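Local coordinates for protein alpha-1,2-mannosidase (Bacteroides thetaiotaomicron, PDB 2WVY) that probably removes alpha-1,2-linked mannose from glycans with the help of calcium, as a member of glycoside hydrolase family 92, at residues N39-Q44 against F64-Q69; G87-S92 against D142-V147; S154-E159 against T215-K220; M186-P191 against L219-P224. One frame throughout, in Å; residues are numbered along the deposited sequence. Where two conformers were deposited one is given.

Contact 1. Residues N39-Q44 against F64-Q69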
loop_
_atom_site.group_PDB
_atom_site.type_symbol
_atom_site.label_atom_id
_atom_site.label_comp_id
_atom_site.label_asym_id
_atom_site.label_seq_id
_atom_site.Cartn_x
_atom_site.Cartn_y
_atom_site.Cartn_z
ATOM N N ASN A 39 -39.105 16.648 -13.264
ATOM C CA ASN A 39 -38.325 17.682 -12.601
ATOM C C ASN A 39 -38.076 17.263 -11.139
ATOM O O ASN A 39 -39.023 16.884 -10.424
ATOM C CB ASN A 39 -39.060 19.041 -12.641
ATOM C CG ASN A 39 -39.296 19.582 -14.071
ATOM O OD1 ASN A 39 -40.361 20.155 -14.372
ATOM N ND2 ASN A 39 -38.315 19.438 -14.930
ATOM N N PHE A 40 -36.818 17.320 -10.705
ATOM C CA PHE A 40 -36.466 17.171 -9.283
ATOM C C PHE A 40 -36.221 18.535 -8.619
ATOM O O PHE A 40 -35.901 19.517 -9.282
ATOM C CB PHE A 40 -35.208 16.310 -9.093
ATOM C CG PHE A 40 -35.353 14.889 -9.563
ATOM C CD1 PHE A 40 -36.613 14.328 -9.774
ATOM C CD2 PHE A 40 -34.235 14.102 -9.775
ATOM C CE1 PHE A 40 -36.742 13.019 -10.208
ATOM C CE2 PHE A 40 -34.364 12.794 -10.202
ATOM C CZ PHE A 40 -35.614 12.256 -10.418
ATOM N N TRP A 41 -36.328 18.572 -7.297
ATOM C CA TRP A 41 -35.989 19.777 -6.536
ATOM C C TRP A 41 -34.951 19.461 -5.447
ATOM O O TRP A 41 -34.937 18.361 -4.886
ATOM C CB TRP A 41 -37.260 20.407 -5.953
ATOM C CG TRP A 41 -38.106 21.027 -7.028
ATOM C CD1 TRP A 41 -38.970 20.382 -7.876
ATOM C CD2 TRP A 41 -38.122 22.411 -7.416
ATOM N NE1 TRP A 41 -39.531 21.293 -8.757
ATOM C CE2 TRP A 41 -39.022 22.539 -8.488
ATOM C CE3 TRP A 41 -37.466 23.550 -6.953
ATOM C CZ2 TRP A 41 -39.277 23.768 -9.103
ATOM C CZ3 TRP A 41 -37.725 24.770 -7.568
ATOM C CH2 TRP A 41 -38.619 24.864 -8.624
ATOM N N SER A 42 -34.074 20.419 -5.158
ATOM C CA SER A 42 -33.055 20.212 -4.127
ATOM C C SER A 42 -32.552 21.536 -3.569
ATOM O O SER A 42 -32.447 22.518 -4.300
ATOM C CB SER A 42 -31.871 19.426 -4.711
ATOM O OG SER A 42 -30.829 19.282 -3.755
ATOM N N PRO A 43 -32.229 21.563 -2.269
ATOM C CA PRO A 43 -31.470 22.689 -1.737
ATOM C C PRO A 43 -30.136 22.742 -2.460
ATOM O O PRO A 43 -29.632 21.708 -2.912
ATOM C CB PRO A 43 -31.243 22.300 -0.278
ATOM C CG PRO A 43 -31.280 20.794 -0.296
ATOM C CD PRO A 43 -32.385 20.487 -1.271
ATOM N N GLN A 44 -29.589 23.941 -2.592
ATOM C CA GLN A 44 -28.336 24.141 -3.289
ATOM C C GLN A 44 -27.376 24.861 -2.338
ATOM O O GLN A 44 -27.675 25.972 -1.867
ATOM C CB GLN A 44 -28.565 25.010 -4.534
ATOM C CG GLN A 44 -27.283 25.533 -5.162
ATOM C CD GLN A 44 -27.524 26.557 -6.271
ATOM O OE1 GLN A 44 -28.662 26.934 -6.546
ATOM N NE2 GLN A 44 -26.435 27.023 -6.906
ATOM N N PHE A 64 -33.150 26.930 -3.833
ATOM C CA PHE A 64 -33.777 25.648 -4.023
ATOM C C PHE A 64 -33.963 25.482 -5.520
ATOM O O PHE A 64 -34.683 26.262 -6.138
ATOM C CB PHE A 64 -35.103 25.615 -3.272
ATOM C CG PHE A 64 -34.940 25.745 -1.792
ATOM C CD1 PHE A 64 -34.718 24.616 -1.009
ATOM C CD2 PHE A 64 -34.939 26.993 -1.187
ATOM C CE1 PHE A 64 -34.552 24.714 0.362
ATOM C CE2 PHE A 64 -34.759 27.109 0.203
ATOM C CZ PHE A 64 -34.566 25.960 0.975
ATOM N N ARG A 65 -33.280 24.480 -6.083
ATOM C CA ARG A 65 -33.133 24.297 -7.521
ATOM C C ARG A 65 -34.151 23.328 -8.081
ATOM O O ARG A 65 -34.401 22.273 -7.487
ATOM C CB ARG A 65 -31.743 23.717 -7.828
ATOM C CG ARG A 65 -30.564 24.734 -7.760
ATOM C CD ARG A 65 -30.160 25.278 -9.150
ATOM N NE ARG A 65 -29.533 24.237 -9.969
ATOM C CZ ARG A 65 -28.303 23.770 -9.757
ATOM N NH1 ARG A 65 -27.555 24.292 -8.784
ATOM N NH2 ARG A 65 -27.808 22.800 -10.532
ATOM N N GLN A 66 -34.725 23.668 -9.230
ATOM C CA GLN A 66 -35.364 22.663 -10.053
ATOM C C GLN A 66 -34.199 22.105 -10.818
ATOM O O GLN A 66 -33.515 22.868 -11.492
ATOM C CB GLN A 66 -36.337 23.282 -11.051
ATOM C CG GLN A 66 -36.916 22.246 -12.019
ATOM C CD GLN A 66 -37.646 22.858 -13.206
ATOM O OE1 GLN A 66 -37.020 23.319 -14.165
ATOM N NE2 GLN A 66 -38.970 22.835 -13.162
ATOM N N THR A 67 -33.956 20.799 -10.709
ATOM C CA THR A 67 -32.749 20.199 -11.264
ATOM C C THR A 67 -33.022 18.919 -12.076
ATOM O O THR A 67 -34.043 18.252 -11.878
ATOM C CB THR A 67 -31.718 19.914 -10.141
ATOM O OG1 THR A 67 -30.514 19.412 -10.725
ATOM C CG2 THR A 67 -32.257 18.879 -9.124
ATOM N N HIS A 68 -32.123 18.587 -13.004
ATOM C CA HIS A 68 -32.232 17.317 -13.723
ATOM C C HIS A 68 -30.941 16.498 -13.612
ATOM O O HIS A 68 -30.797 15.450 -14.254
ATOM C CB HIS A 68 -32.594 17.577 -15.189
ATOM C CG HIS A 68 -33.777 18.477 -15.346
ATOM N ND1 HIS A 68 -35.074 18.035 -15.176
ATOM C CD2 HIS A 68 -33.857 19.808 -15.570
ATOM C CE1 HIS A 68 -35.905 19.049 -15.320
ATOM N NE2 HIS A 68 -35.190 20.137 -15.566
ATOM N N GLN A 69 -30.012 16.983 -12.793
ATOM C CA GLN A 69 -28.645 16.469 -12.798
ATOM C C GLN A 69 -28.525 15.007 -12.375
ATOM O O GLN A 69 -28.871 14.665 -11.254
ATOM C CB GLN A 69 -27.760 17.328 -11.893
ATOM C CG GLN A 69 -26.395 16.746 -11.662
ATOM C CD GLN A 69 -25.495 17.702 -10.909
ATOM O OE1 GLN A 69 -25.282 18.845 -11.344
ATOM N NE2 GLN A 69 -24.977 17.255 -9.762
HETATM O O HOH W 1 -40.910 22.070 -11.256
#
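Trp41 lies across the backbone of Phe64-Gln66 and takes the CA and CB of Gln66 over one face of its indole. Its CG is anti to the carbonyl carbon (chi1 -71°), which turns the ring system onto the neighbouring strand. CB starts near the carbonyl of Arg65. CE3 sits 3.4 Å from Arg65 O. Phe64 O lies at the edge of the ring, near its plane, 3.7 Å from CZ3. The six-membered ring receives a CH-pi contact, with Gln66 CB 3.7 Å from its centroid and 16° off the normal. NE1 ends on a water at 3.0 Å, and the same water accepts from Gln66 NE2. That amide nitrogen is also bonded to Ser235, so the Gln66 side chain is held beyond the ring. With only a methyl at Trp41, as in an alanine, Gln66 CB is likely to lose its aromatic partner, a gap to open over the Arg65 peptide, and the water to lose the indole N-H. The backbones are hydrogen-bonded as well: Thr67 N to Phe40 O (2.7 Å) and Arg65 N to Ser42 O (2.8 Å). Arg65 itself turns to Thr79 and Asp76 on the face opposite the indole. Trp41 and Gln66 form a non-hydrogen-bonded pair between two hydrogen-bonded ones. This is regular antiparallel pairing of strands 40-44 and 60-67, in the beta-rich N-terminal domain of family 92.

Contact 2. Residues G87-S92 against D142-V147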
loop_
_atom_site.group_PDB
_atom_site.type_symbol
_atom_site.label_atom_id
_atom_site.label_comp_id
_atom_site.label_asym_id
_atom_site.label_seq_id
_atom_site.Cartn_x
_atom_site.Cartn_y
_atom_site.Cartn_z
ATOM N N GLY A 87 -34.511 39.938 5.575
ATOM C CA GLY A 87 -33.558 41.014 5.819
ATOM C C GLY A 87 -32.980 41.585 4.534
ATOM O O GLY A 87 -33.697 42.152 3.722
ATOM N N GLU A 88 -31.680 41.407 4.342
ATOM C CA GLU A 88 -30.994 41.986 3.199
ATOM C C GLU A 88 -31.228 41.231 1.882
ATOM O O GLU A 88 -31.146 40.004 1.813
ATOM C CB GLU A 88 -29.498 42.096 3.502
ATOM C CG GLU A 88 -29.171 43.168 4.538
ATOM N N LEU A 89 -31.524 41.981 0.835
ATOM C CA LEU A 89 -31.700 41.414 -0.492
ATOM C C LEU A 89 -30.347 41.138 -1.166
ATOM O O LEU A 89 -29.489 42.023 -1.235
ATOM C CB LEU A 89 -32.513 42.386 -1.357
ATOM C CG LEU A 89 -32.684 42.023 -2.839
ATOM C CD1 LEU A 89 -33.550 40.779 -2.998
ATOM C CD2 LEU A 89 -33.264 43.204 -3.623
ATOM N N LYS A 90 -30.167 39.923 -1.671
ATOM C CA LYS A 90 -28.963 39.555 -2.409
ATOM C C LYS A 90 -29.415 38.895 -3.689
ATOM O O LYS A 90 -30.264 37.998 -3.649
ATOM C CB LYS A 90 -28.136 38.560 -1.603
ATOM C CG LYS A 90 -27.570 39.137 -0.310
ATOM C CD LYS A 90 -26.507 40.182 -0.650
ATOM C CE LYS A 90 -25.818 40.734 0.617
ATOM N NZ LYS A 90 -25.119 42.030 0.321
ATOM N N MET A 91 -28.869 39.314 -4.823
ATOM C CA MET A 91 -29.375 38.811 -6.101
ATOM C C MET A 91 -28.579 37.638 -6.690
ATOM O O MET A 91 -29.147 36.568 -7.002
ATOM C CB MET A 91 -29.486 39.964 -7.117
ATOM C CG MET A 91 -30.456 41.082 -6.694
ATOM S SD MET A 91 -32.166 40.503 -6.427
ATOM C CE MET A 91 -32.624 39.976 -8.078
ATOM N N SER A 92 -27.275 37.834 -6.847
ATOM C CA SER A 92 -26.427 36.845 -7.463
ATOM C C SER A 92 -26.232 35.591 -6.604
ATOM O O SER A 92 -26.132 35.663 -5.382
ATOM C CB SER A 92 -25.061 37.464 -7.804
ATOM O OG SER A 92 -24.133 36.452 -8.143
ATOM N N ASP A 142 -37.519 42.563 6.398
ATOM C CA ASP A 142 -37.931 42.571 4.996
ATOM C C ASP A 142 -38.121 41.136 4.449
ATOM O O ASP A 142 -37.347 40.244 4.768
ATOM C CB ASP A 142 -36.913 43.350 4.162
ATOM C CG ASP A 142 -37.020 44.855 4.367
ATOM O OD1 ASP A 142 -38.110 45.332 4.732
ATOM O OD2 ASP A 142 -36.017 45.564 4.154
ATOM N N GLN A 143 -39.142 40.929 3.624
ATOM C CA GLN A 143 -39.466 39.603 3.109
ATOM C C GLN A 143 -39.317 39.538 1.588
ATOM O O GLN A 143 -40.044 40.218 0.867
ATOM C CB GLN A 143 -40.912 39.214 3.452
ATOM C CG GLN A 143 -41.335 39.402 4.895
ATOM C CD GLN A 143 -42.843 39.239 5.065
ATOM O OE1 GLN A 143 -43.588 39.090 4.077
ATOM N NE2 GLN A 143 -43.305 39.269 6.320
ATOM N N TYR A 144 -38.413 38.688 1.107
ATOM C CA TYR A 144 -38.168 38.554 -0.321
ATOM C C TYR A 144 -38.237 37.124 -0.812
ATOM O O TYR A 144 -38.041 36.177 -0.045
ATOM C CB TYR A 144 -36.771 39.049 -0.665
ATOM C CG TYR A 144 -36.522 40.502 -0.377
ATOM C CD1 TYR A 144 -36.927 41.485 -1.265
ATOM C CD2 TYR A 144 -35.838 40.893 0.767
ATOM C CE1 TYR A 144 -36.688 42.827 -1.001
ATOM C CE2 TYR A 144 -35.589 42.227 1.035
ATOM C CZ TYR A 144 -36.015 43.182 0.152
ATOM O OH TYR A 144 -35.759 44.499 0.414
ATOM N N VAL A 145 -38.485 36.979 -2.111
ATOM C CA VAL A 145 -38.148 35.751 -2.813
ATOM C C VAL A 145 -37.333 36.133 -4.038
ATOM O O VAL A 145 -37.729 37.002 -4.808
ATOM C CB VAL A 145 -39.380 34.945 -3.281
ATOM C CG1 VAL A 145 -38.928 33.771 -4.127
ATOM C CG2 VAL A 145 -40.210 34.437 -2.088
ATOM N N VAL A 146 -36.192 35.483 -4.218
ATOM C CA VAL A 146 -35.396 35.700 -5.405
ATOM C C VAL A 146 -35.510 34.515 -6.350
ATOM O O VAL A 146 -35.446 33.344 -5.924
ATOM C CB VAL A 146 -33.919 35.902 -5.069
ATOM C CG1 VAL A 146 -33.107 35.916 -6.343
ATOM C CG2 VAL A 146 -33.718 37.200 -4.298
ATOM N N VAL A 147 -35.701 34.822 -7.632
ATOM C CA VAL A 147 -35.758 33.802 -8.662
ATOM C C VAL A 147 -34.489 33.951 -9.489
ATOM O O VAL A 147 -34.182 35.037 -9.995
ATOM C CB VAL A 147 -37.028 33.920 -9.553
ATOM C CG1 VAL A 147 -36.999 32.895 -10.689
ATOM C CG2 VAL A 147 -38.321 33.727 -8.712
#
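Leu89 stands over one face of the Tyr144 ring, its chain crossing the tyrosine at about a right angle. Leu89 CB makes the CH-pi contact, 4.0 Å from the ring centroid and set toward the rim. Leu89 CD1 continues along the same ring to Tyr144 CD1, then reaches Val146 CG2 at 3.8 Å. CG is anti to the backbone N (chi1 174°), which lays that branch along the strand. At the ring's edge, and in its plane, Gly87 O lies 3.3 Å from Tyr144 CE2. The phenol is thus met from two directions. Met91 SD adds a looser touch on Val146 CG2. The Gly87-Ser92 loop follows strand 80-86 and runs within 23° of the direction of Asp142-Val146, covering one face of a strand in the beta-rich N-terminal domain. At its start one hydrogen bond crosses to the strand, Gly87 N to Asp142 O at 3.0 Å. Gly87 has backbone angles that would jam a CB against the preceding carbonyl. Further out, strand 143-148 lies between strands 80-86 and 216-221. Tyr144 and Val146 pair by backbone bonds with Leu85 and Met83. Arg96 binds Met91 O, and Leu89 also touches Tyr218.

Contact 3. Residues S154-E159 against T215-K220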
loop_
_atom_site.group_PDB
_atom_site.type_symbol
_atom_site.label_atom_id
_atom_site.label_comp_id
_atom_site.label_asym_id
_atom_site.label_seq_id
_atom_site.Cartn_x
_atom_site.Cartn_y
_atom_site.Cartn_z
ATOM N N SER A 154 -30.911 33.583 -20.471
ATOM C CA SER A 154 -32.192 33.308 -19.823
ATOM C C SER A 154 -33.072 34.540 -19.817
ATOM O O SER A 154 -32.635 35.616 -20.202
ATOM C CB SER A 154 -31.978 32.838 -18.388
ATOM O OG SER A 154 -31.287 33.817 -17.630
ATOM N N SER A 155 -34.331 34.374 -19.423
ATOM C CA SER A 155 -35.241 35.508 -19.278
ATOM C C SER A 155 -36.279 35.300 -18.188
ATOM O O SER A 155 -36.628 34.175 -17.839
ATOM C CB SER A 155 -35.926 35.893 -20.605
ATOM O OG SER A 155 -36.632 34.796 -21.169
ATOM N N ILE A 156 -36.754 36.413 -17.641
ATOM C CA ILE A 156 -37.760 36.397 -16.597
ATOM C C ILE A 156 -38.766 37.529 -16.814
ATOM O O ILE A 156 -38.395 38.664 -17.122
ATOM C CB ILE A 156 -37.154 36.566 -15.165
ATOM C CG1 ILE A 156 -36.100 35.498 -14.869
ATOM C CG2 ILE A 156 -38.257 36.485 -14.150
ATOM C CD1 ILE A 156 -35.314 35.681 -13.571
ATOM N N THR A 157 -40.043 37.209 -16.637
ATOM C CA THR A 157 -41.094 38.213 -16.701
ATOM C C THR A 157 -41.973 38.133 -15.455
ATOM O O THR A 157 -42.526 37.075 -15.126
ATOM C CB THR A 157 -41.959 38.073 -17.977
ATOM O OG1 THR A 157 -41.155 38.322 -19.139
ATOM C CG2 THR A 157 -43.117 39.063 -17.956
ATOM N N ILE A 158 -42.083 39.251 -14.758
ATOM C CA ILE A 158 -42.902 39.353 -13.567
ATOM C C ILE A 158 -44.223 40.015 -13.939
ATOM O O ILE A 158 -44.231 41.016 -14.653
ATOM C CB ILE A 158 -42.229 40.268 -12.532
ATOM C CG1 ILE A 158 -40.775 39.843 -12.301
ATOM C CG2 ILE A 158 -43.037 40.279 -11.238
ATOM C CD1 ILE A 158 -39.984 40.809 -11.437
ATOM N N GLU A 159 -45.336 39.470 -13.459
ATOM C CA GLU A 159 -46.631 40.159 -13.579
ATOM C C GLU A 159 -47.162 40.386 -12.179
ATOM O O GLU A 159 -47.932 39.578 -11.659
ATOM C CB GLU A 159 -47.620 39.336 -14.395
ATOM C CG GLU A 159 -47.158 39.119 -15.800
ATOM C CD GLU A 159 -48.115 38.255 -16.587
ATOM O OE1 GLU A 159 -47.761 37.087 -16.873
ATOM O OE2 GLU A 159 -49.222 38.753 -16.910
ATOM N N THR A 215 -29.845 35.970 -15.484
ATOM C CA THR A 215 -30.932 36.800 -14.989
ATOM C C THR A 215 -31.474 36.316 -13.656
ATOM O O THR A 215 -31.499 35.120 -13.375
ATOM C CB THR A 215 -32.108 36.870 -16.004
ATOM O OG1 THR A 215 -32.690 35.565 -16.184
ATOM C CG2 THR A 215 -31.629 37.389 -17.340
ATOM N N CYS A 216 -31.930 37.267 -12.849
ATOM C CA CYS A 216 -32.605 36.994 -11.588
ATOM C C CYS A 216 -33.724 38.015 -11.414
ATOM O O CYS A 216 -33.727 39.054 -12.071
ATOM C CB CYS A 216 -31.631 37.087 -10.410
ATOM S SG CYS A 216 -30.275 35.863 -10.471
ATOM N N ALA A 217 -34.677 37.715 -10.539
ATOM C CA ALA A 217 -35.720 38.670 -10.218
ATOM C C ALA A 217 -35.965 38.582 -8.722
ATOM O O ALA A 217 -35.682 37.559 -8.104
ATOM C CB ALA A 217 -37.003 38.355 -10.992
ATOM N N TYR A 218 -36.446 39.664 -8.129
ATOM C CA TYR A 218 -36.863 39.601 -6.742
ATOM C C TYR A 218 -38.299 40.053 -6.630
ATOM O O TYR A 218 -38.776 40.849 -7.448
ATOM C CB TYR A 218 -35.961 40.436 -5.829
ATOM C CG TYR A 218 -36.231 41.926 -5.846
ATOM C CD1 TYR A 218 -37.253 42.480 -5.068
ATOM C CD2 TYR A 218 -35.466 42.781 -6.636
ATOM C CE1 TYR A 218 -37.494 43.842 -5.069
ATOM C CE2 TYR A 218 -35.701 44.146 -6.651
ATOM C CZ TYR A 218 -36.717 44.671 -5.869
ATOM O OH TYR A 218 -36.950 46.025 -5.894
ATOM N N LEU A 219 -38.987 39.513 -5.625
ATOM C CA LEU A 219 -40.313 39.972 -5.242
ATOM C C LEU A 219 -40.242 40.258 -3.760
ATOM O O LEU A 219 -39.557 39.541 -3.009
ATOM C CB LEU A 219 -41.375 38.896 -5.470
ATOM C CG LEU A 219 -41.564 38.196 -6.818
ATOM C CD1 LEU A 219 -41.821 39.199 -7.923
ATOM C CD2 LEU A 219 -40.353 37.325 -7.161
ATOM N N LYS A 220 -40.951 41.297 -3.336
ATOM C CA LYS A 220 -40.965 41.688 -1.944
ATOM C C LYS A 220 -42.391 41.548 -1.409
ATOM O O LYS A 220 -43.339 41.991 -2.058
ATOM C CB LYS A 220 -40.482 43.131 -1.795
ATOM C CG LYS A 220 -40.335 43.583 -0.347
ATOM C CD LYS A 220 -39.689 44.948 -0.288
ATOM C CE LYS A 220 -39.080 45.253 1.072
ATOM N NZ LYS A 220 -40.087 45.687 2.082
#
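Two groups grip Ser154 OG: Thr215 OG1 donates to it at 2.7 Å, and it is also bonded to the carbonyl O of Tyr150. The two hydroxyls meet because both stand between their own backbone N and carbonyl carbon (chi1 59° in Ser154, 64° in Thr215). The methyl of Thr215 turns elsewhere, with CG2 3.5 Å from Ser154 O. A valine in place of Thr215 would probably leave Ser154 OG without its donor and put a methyl against a buried hydroxyl. Beyond this pair the contact is mainly apolar. Ile156 slides past Thr215 in the opposite direction. Its CD1 reaches over the backbone to Cys216 C at 3.6 Å, while its CG2 branch meets Ala217 CB at 3.9 Å. Ile158 closes on the same methyl from further along, through its CD1, so Ala217 CB sits between two isoleucines. Ile158 CG2 then meets Leu219 CD1 at 3.7 Å. The two strands are not paired neighbours. Their axes come no nearer than 7.5 Å and run 21° apart. Strand 154-159 pairs with strands 164-169 and 209-212, and strand 216-221 with strands 143-148 and 194-198. Side chains, some resting on the opposite backbone, fill the layer between them, as between the facing sheets of a beta-sandwich. Val165, Val210 and Tyr195 add to this layer. With nearly all the touching residues buried, the hydroxyl pair is a polar contact at one end of an apolar interface, tied through Ser154 OG to Tyr150 O.

Contact 4. Residues M186-P191 against L219-P224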
loop_
_atom_site.group_PDB
_atom_site.type_symbol
_atom_site.label_atom_id
_atom_site.label_comp_id
_atom_site.label_asym_id
_atom_site.label_seq_id
_atom_site.Cartn_x
_atom_site.Cartn_y
_atom_site.Cartn_z
ATOM N N MET A 186 -44.503 30.470 -12.056
ATOM C CA MET A 186 -44.806 30.354 -10.642
ATOM C C MET A 186 -45.821 31.398 -10.182
ATOM O O MET A 186 -46.003 32.443 -10.822
ATOM C CB MET A 186 -43.533 30.380 -9.785
ATOM C CG MET A 186 -42.997 31.763 -9.494
ATOM S SD MET A 186 -41.279 31.702 -8.954
ATOM C CE MET A 186 -40.489 31.060 -10.431
ATOM N N GLU A 187 -46.503 31.079 -9.090
ATOM C CA GLU A 187 -47.548 31.939 -8.550
ATOM C C GLU A 187 -47.362 32.051 -7.031
ATOM O O GLU A 187 -46.975 31.094 -6.379
ATOM C CB GLU A 187 -48.928 31.378 -8.892
ATOM C CG GLU A 187 -50.110 32.167 -8.346
ATOM C CD GLU A 187 -51.424 31.360 -8.394
ATOM O OE1 GLU A 187 -51.510 30.299 -7.735
ATOM O OE2 GLU A 187 -52.374 31.785 -9.088
ATOM N N PHE A 188 -47.592 33.237 -6.491
ATOM C CA PHE A 188 -47.415 33.493 -5.065
ATOM C C PHE A 188 -48.775 33.723 -4.429
ATOM O O PHE A 188 -49.687 34.237 -5.069
ATOM C CB PHE A 188 -46.521 34.717 -4.867
ATOM C CG PHE A 188 -45.155 34.539 -5.439
ATOM C CD1 PHE A 188 -44.143 33.969 -4.680
ATOM C CD2 PHE A 188 -44.889 34.896 -6.748
ATOM C CE1 PHE A 188 -42.886 33.785 -5.214
ATOM C CE2 PHE A 188 -43.628 34.708 -7.287
ATOM C CZ PHE A 188 -42.628 34.147 -6.517
ATOM N N SER A 189 -48.912 33.356 -3.167
ATOM C CA SER A 189 -50.214 33.468 -2.503
ATOM C C SER A 189 -50.548 34.895 -2.062
ATOM O O SER A 189 -51.713 35.234 -1.905
ATOM C CB SER A 189 -50.250 32.549 -1.290
ATOM O OG SER A 189 -49.193 32.901 -0.400
ATOM N N HIS A 190 -49.528 35.722 -1.846
ATOM C CA HIS A 190 -49.735 37.045 -1.277
ATOM C C HIS A 190 -49.349 38.147 -2.257
ATOM O O HIS A 190 -48.533 37.926 -3.154
ATOM C CB HIS A 190 -48.941 37.192 0.021
ATOM C CG HIS A 190 -49.559 36.473 1.184
ATOM N ND1 HIS A 190 -49.617 35.095 1.264
ATOM C CD2 HIS A 190 -50.158 36.944 2.309
ATOM C CE1 HIS A 190 -50.222 34.749 2.391
ATOM N NE2 HIS A 190 -50.558 35.851 3.044
ATOM N N PRO A 191 -49.925 39.347 -2.082
ATOM C CA PRO A 191 -49.641 40.421 -3.027
ATOM C C PRO A 191 -48.157 40.775 -3.041
ATOM O O PRO A 191 -47.489 40.740 -2.003
ATOM C CB PRO A 191 -50.484 41.606 -2.507
ATOM C CG PRO A 191 -50.745 41.305 -1.079
ATOM C CD PRO A 191 -50.794 39.785 -0.975
ATOM N N LEU A 219 -38.987 39.513 -5.625
ATOM C CA LEU A 219 -40.313 39.972 -5.242
ATOM C C LEU A 219 -40.242 40.258 -3.760
ATOM O O LEU A 219 -39.557 39.541 -3.009
ATOM C CB LEU A 219 -41.375 38.896 -5.470
ATOM C CG LEU A 219 -41.564 38.196 -6.818
ATOM C CD1 LEU A 219 -41.821 39.199 -7.923
ATOM C CD2 LEU A 219 -40.353 37.325 -7.161
ATOM N N LYS A 220 -40.951 41.297 -3.336
ATOM C CA LYS A 220 -40.965 41.688 -1.944
ATOM C C LYS A 220 -42.391 41.548 -1.409
ATOM O O LYS A 220 -43.339 41.991 -2.058
ATOM C CB LYS A 220 -40.482 43.131 -1.795
ATOM C CG LYS A 220 -40.335 43.583 -0.347
ATOM C CD LYS A 220 -39.689 44.948 -0.288
ATOM C CE LYS A 220 -39.080 45.253 1.072
ATOM N NZ LYS A 220 -40.087 45.687 2.082
ATOM N N PHE A 221 -42.550 40.922 -0.243
ATOM C CA PHE A 221 -43.893 40.686 0.292
ATOM C C PHE A 221 -44.152 41.401 1.610
ATOM O O PHE A 221 -43.268 42.021 2.202
ATOM C CB PHE A 221 -44.182 39.190 0.422
ATOM C CG PHE A 221 -44.006 38.452 -0.854
ATOM C CD1 PHE A 221 -45.065 38.299 -1.724
ATOM C CD2 PHE A 221 -42.765 37.973 -1.224
ATOM C CE1 PHE A 221 -44.893 37.638 -2.928
ATOM C CE2 PHE A 221 -42.598 37.317 -2.426
ATOM C CZ PHE A 221 -43.667 37.144 -3.271
ATOM N N ASP A 222 -45.387 41.317 2.062
ATOM C CA ASP A 222 -45.725 41.807 3.379
ATOM C C ASP A 222 -46.695 40.820 4.025
ATOM O O ASP A 222 -47.818 41.166 4.369
ATOM C CB ASP A 222 -46.331 43.209 3.286
ATOM C CG ASP A 222 -46.333 43.947 4.624
ATOM O OD1 ASP A 222 -45.645 43.512 5.579
ATOM O OD2 ASP A 222 -47.047 44.971 4.712
ATOM N N VAL A 223 -46.264 39.578 4.180
ATOM C CA VAL A 223 -47.124 38.582 4.783
ATOM C C VAL A 223 -47.356 38.937 6.245
ATOM O O VAL A 223 -46.414 39.228 6.971
ATOM C CB VAL A 223 -46.492 37.192 4.667
ATOM C CG1 VAL A 223 -47.432 36.119 5.204
ATOM C CG2 VAL A 223 -46.126 36.912 3.201
ATOM N N PRO A 224 -48.621 38.938 6.673
ATOM C CA PRO A 224 -48.957 39.251 8.065
ATOM C C PRO A 224 -48.468 38.178 9.025
ATOM O O PRO A 224 -48.344 37.015 8.659
ATOM C CB PRO A 224 -50.491 39.278 8.079
ATOM C CG PRO A 224 -50.914 39.341 6.601
ATOM C CD PRO A 224 -49.804 38.640 5.850
HETATM O O HOH W 2 -47.518 40.541 0.691
#
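Phe188 and Phe221 pack against each other at the ends of strands 182-188 and 216-221, between the two layers of the beta-sandwich-like N-terminal domain of family 92. This is the tight part. Phe221 CZ comes over one face of the Phe188 ring, 3.5 Å from Phe188 CD1. The planes are inclined at 44° and the centroids are 5.2 Å apart, so the pair is oblique. Phe188 has its CG anti to the carbonyl carbon (chi1 -61°), which sends the ring across to the other strand. Its far end touches Leu219, with CZ 4.0 Å from CD2 of that leucine. Val165, Ile231 and Val145 close in around the two rings. The edge of Phe221 is taken by a carbonyl, His190 O, lying in the ring plane 3.7 Å from CE1. Past this point the contact loosens toward the exposed Pro191 and Pro224. The His190 ring receives Val223 CG1 over one face, a CH-pi contact 4.1 Å from the centroid. Pro224 CD approaches the same ring obliquely. The imidazole is probably held in its rotation: ND1 shares a hydrogen bond with Ser189 OG, which lies in the ring plane, and NE2 is bonded to Glu227. On this outer side one water bridges the backbone: it donates to Pro191 O and accepts from Asp222 N, each 2.7 Å away.

Contacts 2, 3 and 4 form a cluster around strand 216-221. Contacts 2 and 3 have centres 12 Å apart and are stitched by the backbone, with Val147 O 2.8 Å from Ala217 N. Contact 2 meets contact 4 where Gln143 OE1 lies 2.7 Å from Val223 N. Contacts 3 and 4 share Leu219, which touches Ile158 with one methyl and Phe188 with the other. Contact 1 stands apart, about 18 to 22 Å from the others between centres. It is also the most central, about 16 Å from the middle of the chain against 34 to 38 Å. In family 92 the catalytic site lies between the two domains, so the cluster is probably remote from it.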